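Long-range contacts in ATP-dependent kinase YFH7 (Saccharomyces cerevisiae, PDB 2GA8), which is an ATP-dependent kinase of the P-loop type that binds and hydrolyses ATP and could take part in assembly of the endoplasmic reticulum membrane: residues V65-K70 with T229-I234; V292-I297 with I347-N352. All coordinates share one frame; numbering follows the deposited sequence.

Contact 1 (V65-K70 with T229-I234); sequences VNDRLK and TFSQTI. With SO4 (sulfate ion), chain E.
Val65 meets Gln232 at the edge of a two-residue parallel pairing. Val65 CG1, set anti to the backbone N (chi1 -179°), lies 3.3 Å from Gln232 OE1, while CG2 turns to Phe230 CB. The beta-branched valine suits the extended backbone, and Gln232, long and bent at chi2, folds back over it from the turn beyond the strand. Two backbone bonds join the chains: Asn66 N gives to Phe230 O at 2.8 Å, and Gln232 N gives to Asn66 O at 2.9 Å. The side-chain amide of Asn66 reaches back toward the start of the other segment, ND2 3.3 Å from Thr229 CA and hydrogen-bonded to Lys228 O. In the following turn, Asp67 OD2 accepts a hydrogen bond from Ser231 OG on its anti lone pair, at 2.6 Å. Ser231 OG also accepts from Thr233 N at 3.2 Å, forming an ST turn, so the small serine links both turns. A sulfate ion, probably from the crystallisation liquor, is gripped by Asp67 N, Arg68 N and the edge of the Arg68 guanidinium. Strand 230-231 follows closely on helix 222-227, whereas 65-66 comes after helix 47-58; Phe230 packs edge-to-face on Phe259, and Ser231 N bonds to Tyr23 OH.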
loop_
_atom_site.group_PDB
_atom_site.type_symbol
_atom_site.label_atom_id
_atom_site.label_comp_id
_atom_site.label_asym_id
_atom_site.label_seq_id
_atom_site.Cartn_x
_atom_site.Cartn_y
_atom_site.Cartn_z
ATOM N N VAL A 65 6.952 -25.099 5.399
ATOM C CA VAL A 65 6.855 -23.969 6.311
ATOM C C VAL A 65 7.781 -24.269 7.485
ATOM O O VAL A 65 7.594 -25.256 8.200
ATOM C CB VAL A 65 5.407 -23.770 6.808
ATOM C CG1 VAL A 65 5.337 -22.568 7.743
ATOM C CG2 VAL A 65 4.476 -23.563 5.620
ATOM N N ASN A 66 8.786 -23.420 7.664
ATOM C CA ASN A 66 9.777 -23.595 8.721
ATOM C C ASN A 66 9.485 -22.782 9.975
ATOM O O ASN A 66 8.434 -22.153 10.092
ATOM C CB ASN A 66 11.156 -23.203 8.193
ATOM C CG ASN A 66 11.454 -23.810 6.845
ATOM O OD1 ASN A 66 11.636 -25.023 6.722
ATOM N ND2 ASN A 66 11.496 -22.970 5.815
ATOM N N ASP A 67 10.442 -22.802 10.900
ATOM C CA ASP A 67 10.341 -22.080 12.164
ATOM C C ASP A 67 9.119 -22.511 12.958
ATOM O O ASP A 67 8.484 -21.703 13.633
ATOM C CB ASP A 67 10.281 -20.569 11.918
ATOM C CG ASP A 67 11.469 -20.059 11.125
ATOM O OD1 ASP A 67 12.612 -20.463 11.434
ATOM O OD2 ASP A 67 11.261 -19.247 10.200
ATOM N N ARG A 68 8.797 -23.796 12.879
ATOM C CA ARG A 68 7.642 -24.333 13.583
ATOM C C ARG A 68 7.740 -24.201 15.103
ATOM O O ARG A 68 6.719 -24.110 15.784
ATOM C CB ARG A 68 7.441 -25.800 13.194
ATOM C CG ARG A 68 7.019 -25.996 11.740
ATOM C CD ARG A 68 7.132 -27.456 11.316
ATOM N NE ARG A 68 8.525 -27.893 11.253
ATOM C CZ ARG A 68 8.914 -29.121 10.925
ATOM N NH1 ARG A 68 8.013 -30.052 10.630
ATOM N NH2 ARG A 68 10.205 -29.418 10.886
ATOM N N LEU A 69 8.961 -24.179 15.633
ATOM C CA LEU A 69 9.159 -24.072 17.080
ATOM C C LEU A 69 9.590 -22.682 17.535
ATOM O O LEU A 69 10.140 -22.523 18.626
ATOM C CB LEU A 69 10.199 -25.090 17.554
ATOM C CG LEU A 69 9.895 -26.566 17.283
ATOM C CD1 LEU A 69 11.013 -27.422 17.857
ATOM C CD2 LEU A 69 8.559 -26.943 17.904
ATOM N N LYS A 70 9.346 -21.678 16.702
ATOM C CA LYS A 70 9.718 -20.313 17.052
ATOM C C LYS A 70 8.477 -19.487 17.361
ATOM O O LYS A 70 7.382 -19.797 16.897
ATOM C CB LYS A 70 10.499 -19.665 15.905
ATOM C CG LYS A 70 11.840 -20.313 15.630
ATOM C CD LYS A 70 12.625 -19.518 14.604
ATOM C CE LYS A 70 14.038 -20.055 14.449
ATOM N NZ LYS A 70 14.854 -19.191 13.550
ATOM N N THR A 229 11.373 -21.828 2.174
ATOM C CA THR A 229 11.673 -20.873 3.235
ATOM C C THR A 229 10.517 -20.064 3.824
ATOM O O THR A 229 10.744 -19.009 4.425
ATOM C CB THR A 229 12.774 -19.899 2.771
ATOM O OG1 THR A 229 12.384 -19.287 1.535
ATOM C CG2 THR A 229 14.089 -20.649 2.565
ATOM N N PHE A 230 9.291 -20.543 3.650
ATOM C CA PHE A 230 8.134 -19.871 4.222
ATOM C C PHE A 230 8.295 -20.046 5.728
ATOM O O PHE A 230 8.849 -21.054 6.181
ATOM C CB PHE A 230 6.837 -20.537 3.755
ATOM C CG PHE A 230 6.489 -20.266 2.317
ATOM C CD1 PHE A 230 6.190 -18.972 1.890
ATOM C CD2 PHE A 230 6.417 -21.311 1.397
ATOM C CE1 PHE A 230 5.820 -18.723 0.569
ATOM C CE2 PHE A 230 6.047 -21.072 0.073
ATOM C CZ PHE A 230 5.747 -19.777 -0.343
ATOM N N SER A 231 7.817 -19.079 6.506
ATOM C CA SER A 231 7.952 -19.152 7.956
ATOM C C SER A 231 6.630 -19.106 8.720
ATOM O O SER A 231 5.771 -18.264 8.458
ATOM C CB SER A 231 8.850 -18.020 8.454
ATOM O OG SER A 231 8.943 -18.040 9.869
ATOM N N GLN A 232 6.486 -20.013 9.681
ATOM C CA GLN A 232 5.280 -20.076 10.495
ATOM C C GLN A 232 5.189 -18.874 11.441
ATOM O O GLN A 232 4.132 -18.604 12.006
ATOM C CB GLN A 232 5.280 -21.374 11.310
ATOM C CG GLN A 232 3.964 -21.691 11.998
ATOM C CD GLN A 232 2.814 -21.834 11.016
ATOM O OE1 GLN A 232 2.922 -22.546 10.016
ATOM N NE2 GLN A 232 1.704 -21.164 11.302
ATOM N N THR A 233 6.288 -18.148 11.603
ATOM C CA THR A 233 6.312 -17.000 12.513
ATOM C C THR A 233 5.674 -15.723 11.977
ATOM O O THR A 233 5.479 -14.773 12.730
ATOM C CB THR A 233 7.746 -16.640 12.924
ATOM O OG1 THR A 233 8.468 -16.182 11.775
ATOM C CG2 THR A 233 8.444 -17.848 13.523
ATOM N N ILE A 234 5.350 -15.705 10.689
ATOM C CA ILE A 234 4.755 -14.528 10.058
ATOM C C ILE A 234 3.230 -14.585 10.105
ATOM O O ILE A 234 2.617 -15.463 9.509
ATOM C CB ILE A 234 5.233 -14.412 8.586
ATOM C CG1 ILE A 234 6.763 -14.333 8.549
ATOM C CG2 ILE A 234 4.609 -13.187 7.916
ATOM C CD1 ILE A 234 7.348 -13.068 9.176
HETATM S S SO4 E . 11.894 -26.003 11.674
HETATM O O1 SO4 E . 10.428 -25.887 11.816
HETATM O O2 SO4 E . 12.531 -25.875 12.999
HETATM O O3 SO4 E . 12.223 -27.316 11.089
HETATM O O4 SO4 E . 12.397 -24.937 10.787
HETATM O O HOH W 1 12.354 -19.457 7.080
#

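Contact 2 (V292-I297 with I347-N352); sequences VYKIDI and IVHIRN
Ile350 packs against Ile295 and Tyr293 on one face of a parallel strand pair. Ile350 CG1 sits between its own backbone N and carbonyl carbon (chi1 58°), and CD1 beyond it lies 3.9 Å from Ile295 CG1. The flat Tyr293 ring offers a broad apolar surface to branched Val348, with Tyr293 CD1 3.7 Å from Val348 CB. Lys294 joins the backbones: its N gives to Val348 O, and its O receives Ile350 N at 2.8 Å. Asp296 N gives to Ile350 O at 2.7 Å, almost straight along the carbonyl. On the opposite face Lys294 CB meets Ile347 CG2 at 3.6 Å and lies over one face of the His349 ring, while NZ donates to Ile295 O and forms a salt bridge with Asp338. Asp296 OD1 approaches the ring edge, 2.9 Å from His349 CD2. The Arg351 guanidinium lays one face over Asp296 O and pairs with Asp353; a water joins that oxygen to Asn352 N. Strand 347-351 is an edge strand of the five-stranded parallel sheet, and 290-296 lies between it and strand 25-30. Helix 37-43 packs on Ile295 and Asn352, whose ND2 bonds to Ser35 O in the P-loop, the probable ATP-binding site.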
loop_
_atom_site.group_PDB
_atom_site.type_symbol
_atom_site.label_atom_id
_atom_site.label_comp_id
_atom_site.label_asym_id
_atom_site.label_seq_id
_atom_site.Cartn_x
_atom_site.Cartn_y
_atom_site.Cartn_z
ATOM N N VAL A 292 11.798 0.478 -6.991
ATOM C CA VAL A 292 10.982 1.685 -7.076
ATOM C C VAL A 292 10.721 2.112 -8.518
ATOM O O VAL A 292 11.655 2.276 -9.300
ATOM C CB VAL A 292 11.669 2.853 -6.338
ATOM C CG1 VAL A 292 10.784 4.097 -6.375
ATOM C CG2 VAL A 292 11.967 2.446 -4.893
ATOM N N TYR A 293 9.444 2.293 -8.853
ATOM C CA TYR A 293 9.035 2.708 -10.193
ATOM C C TYR A 293 8.138 3.929 -10.122
ATOM O O TYR A 293 7.271 4.037 -9.249
ATOM C CB TYR A 293 8.273 1.587 -10.896
ATOM C CG TYR A 293 9.090 0.333 -11.081
ATOM C CD1 TYR A 293 10.104 0.272 -12.037
ATOM C CD2 TYR A 293 8.880 -0.779 -10.269
ATOM C CE1 TYR A 293 10.892 -0.868 -12.178
ATOM C CE2 TYR A 293 9.662 -1.923 -10.398
ATOM C CZ TYR A 293 10.666 -1.961 -11.351
ATOM O OH TYR A 293 11.445 -3.091 -11.468
ATOM N N LYS A 294 8.354 4.855 -11.044
ATOM C CA LYS A 294 7.546 6.061 -11.091
ATOM C C LYS A 294 7.099 6.190 -12.539
ATOM O O LYS A 294 7.919 6.176 -13.454
ATOM C CB LYS A 294 8.382 7.269 -10.652
ATOM C CG LYS A 294 7.572 8.507 -10.305
ATOM C CD LYS A 294 7.112 9.229 -11.543
ATOM C CE LYS A 294 6.294 10.458 -11.182
ATOM N NZ LYS A 294 5.872 11.183 -12.402
ATOM N N ILE A 295 5.791 6.295 -12.739
ATOM C CA ILE A 295 5.235 6.400 -14.079
ATOM C C ILE A 295 5.285 7.823 -14.617
ATOM O O ILE A 295 4.877 8.762 -13.944
ATOM C CB ILE A 295 3.760 5.926 -14.106
ATOM C CG1 ILE A 295 3.664 4.488 -13.591
ATOM C CG2 ILE A 295 3.199 6.027 -15.529
ATOM C CD1 ILE A 295 2.227 3.996 -13.429
ATOM N N ASP A 296 5.813 7.973 -15.827
ATOM C CA ASP A 296 5.871 9.274 -16.489
ATOM C C ASP A 296 4.709 9.202 -17.465
ATOM O O ASP A 296 4.695 8.354 -18.353
ATOM C CB ASP A 296 7.191 9.448 -17.245
ATOM C CG ASP A 296 8.343 9.834 -16.330
ATOM O OD1 ASP A 296 8.128 9.959 -15.104
ATOM O OD2 ASP A 296 9.466 10.020 -16.844
ATOM N N ILE A 297 3.735 10.086 -17.293
ATOM C CA ILE A 297 2.538 10.071 -18.122
ATOM C C ILE A 297 2.582 10.792 -19.461
ATOM O O ILE A 297 3.424 11.656 -19.706
ATOM C CB ILE A 297 1.326 10.658 -17.352
ATOM C CG1 ILE A 297 1.534 12.159 -17.127
ATOM C CG2 ILE A 297 1.155 9.946 -16.021
ATOM C CD1 ILE A 297 0.333 12.869 -16.523
ATOM N N ILE A 347 15.058 5.600 -8.286
ATOM C CA ILE A 347 13.718 5.665 -8.864
ATOM C C ILE A 347 13.784 5.387 -10.363
ATOM O O ILE A 347 14.368 6.161 -11.123
ATOM C CB ILE A 347 13.068 7.048 -8.651
ATOM C CG1 ILE A 347 13.001 7.366 -7.160
ATOM C CG2 ILE A 347 11.662 7.057 -9.244
ATOM C CD1 ILE A 347 12.459 8.742 -6.857
ATOM N N VAL A 348 13.193 4.273 -10.781
ATOM C CA VAL A 348 13.178 3.895 -12.189
ATOM C C VAL A 348 11.921 4.454 -12.848
ATOM O O VAL A 348 10.809 4.011 -12.557
ATOM C CB VAL A 348 13.201 2.355 -12.352
ATOM C CG1 VAL A 348 13.164 1.980 -13.825
ATOM C CG2 VAL A 348 14.448 1.784 -11.690
ATOM N N HIS A 349 12.103 5.435 -13.729
ATOM C CA HIS A 349 10.973 6.050 -14.422
ATOM C C HIS A 349 10.511 5.179 -15.579
ATOM O O HIS A 349 11.308 4.771 -16.421
ATOM C CB HIS A 349 11.344 7.442 -14.950
ATOM C CG HIS A 349 11.425 8.496 -13.889
ATOM N ND1 HIS A 349 12.424 8.528 -12.939
ATOM C CD2 HIS A 349 10.629 9.561 -13.631
ATOM C CE1 HIS A 349 12.240 9.566 -12.143
ATOM N NE2 HIS A 349 11.158 10.210 -12.542
ATOM N N ILE A 350 9.214 4.898 -15.620
ATOM C CA ILE A 350 8.655 4.069 -16.673
ATOM C C ILE A 350 7.521 4.789 -17.388
ATOM O O ILE A 350 6.925 5.721 -16.850
ATOM C CB ILE A 350 8.118 2.738 -16.107
ATOM C CG1 ILE A 350 7.047 3.018 -15.048
ATOM C CG2 ILE A 350 9.263 1.931 -15.497
ATOM C CD1 ILE A 350 6.364 1.774 -14.521
ATOM N N ARG A 351 7.239 4.353 -18.610
ATOM C CA ARG A 351 6.167 4.939 -19.406
ATOM C C ARG A 351 5.015 3.948 -19.473
ATOM O O ARG A 351 5.214 2.741 -19.345
ATOM C CB ARG A 351 6.648 5.224 -20.833
ATOM C CG ARG A 351 7.843 6.161 -20.952
ATOM C CD ARG A 351 7.481 7.602 -20.614
ATOM N NE ARG A 351 6.373 8.090 -21.432
ATOM C CZ ARG A 351 5.942 9.347 -21.438
ATOM N NH1 ARG A 351 6.525 10.263 -20.672
ATOM N NH2 ARG A 351 4.913 9.685 -22.202
ATOM N N ASN A 352 3.808 4.464 -19.659
ATOM C CA ASN A 352 2.628 3.623 -19.794
ATOM C C ASN A 352 1.770 4.255 -20.875
ATOM O O ASN A 352 0.631 4.652 -20.636
ATOM C CB ASN A 352 1.846 3.540 -18.480
ATOM C CG ASN A 352 0.648 2.618 -18.579
ATOM O OD1 ASN A 352 0.750 1.508 -19.103
ATOM N ND2 ASN A 352 -0.494 3.071 -18.074
HETATM O O HOH W 2 3.085 7.103 -19.991
#

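Overall arrangement
The two contacts share no strand and do not touch: their nearest atoms are about 20 Å apart. Both are partly buried parallel pairings. Contact 2, its centre 17 Å from that of the chain, belongs to the main sheet of the P-loop fold: a buried inner strand (Val292 to Ile295) meets an outer one with exposed Val348, His349 and Arg351, through four backbone bonds and an apolar face. Contact 1, 25 Å from the chain centre, is a separate two-stranded sheet with Arg68, Leu69 and Lys70 exposed, and depends more on polar turns, a serine-aspartate bond and a sulfate. Contact 2 spans a largely helical connection; contact 1 brackets 158 residues that include strand 156-160 of the main sheet.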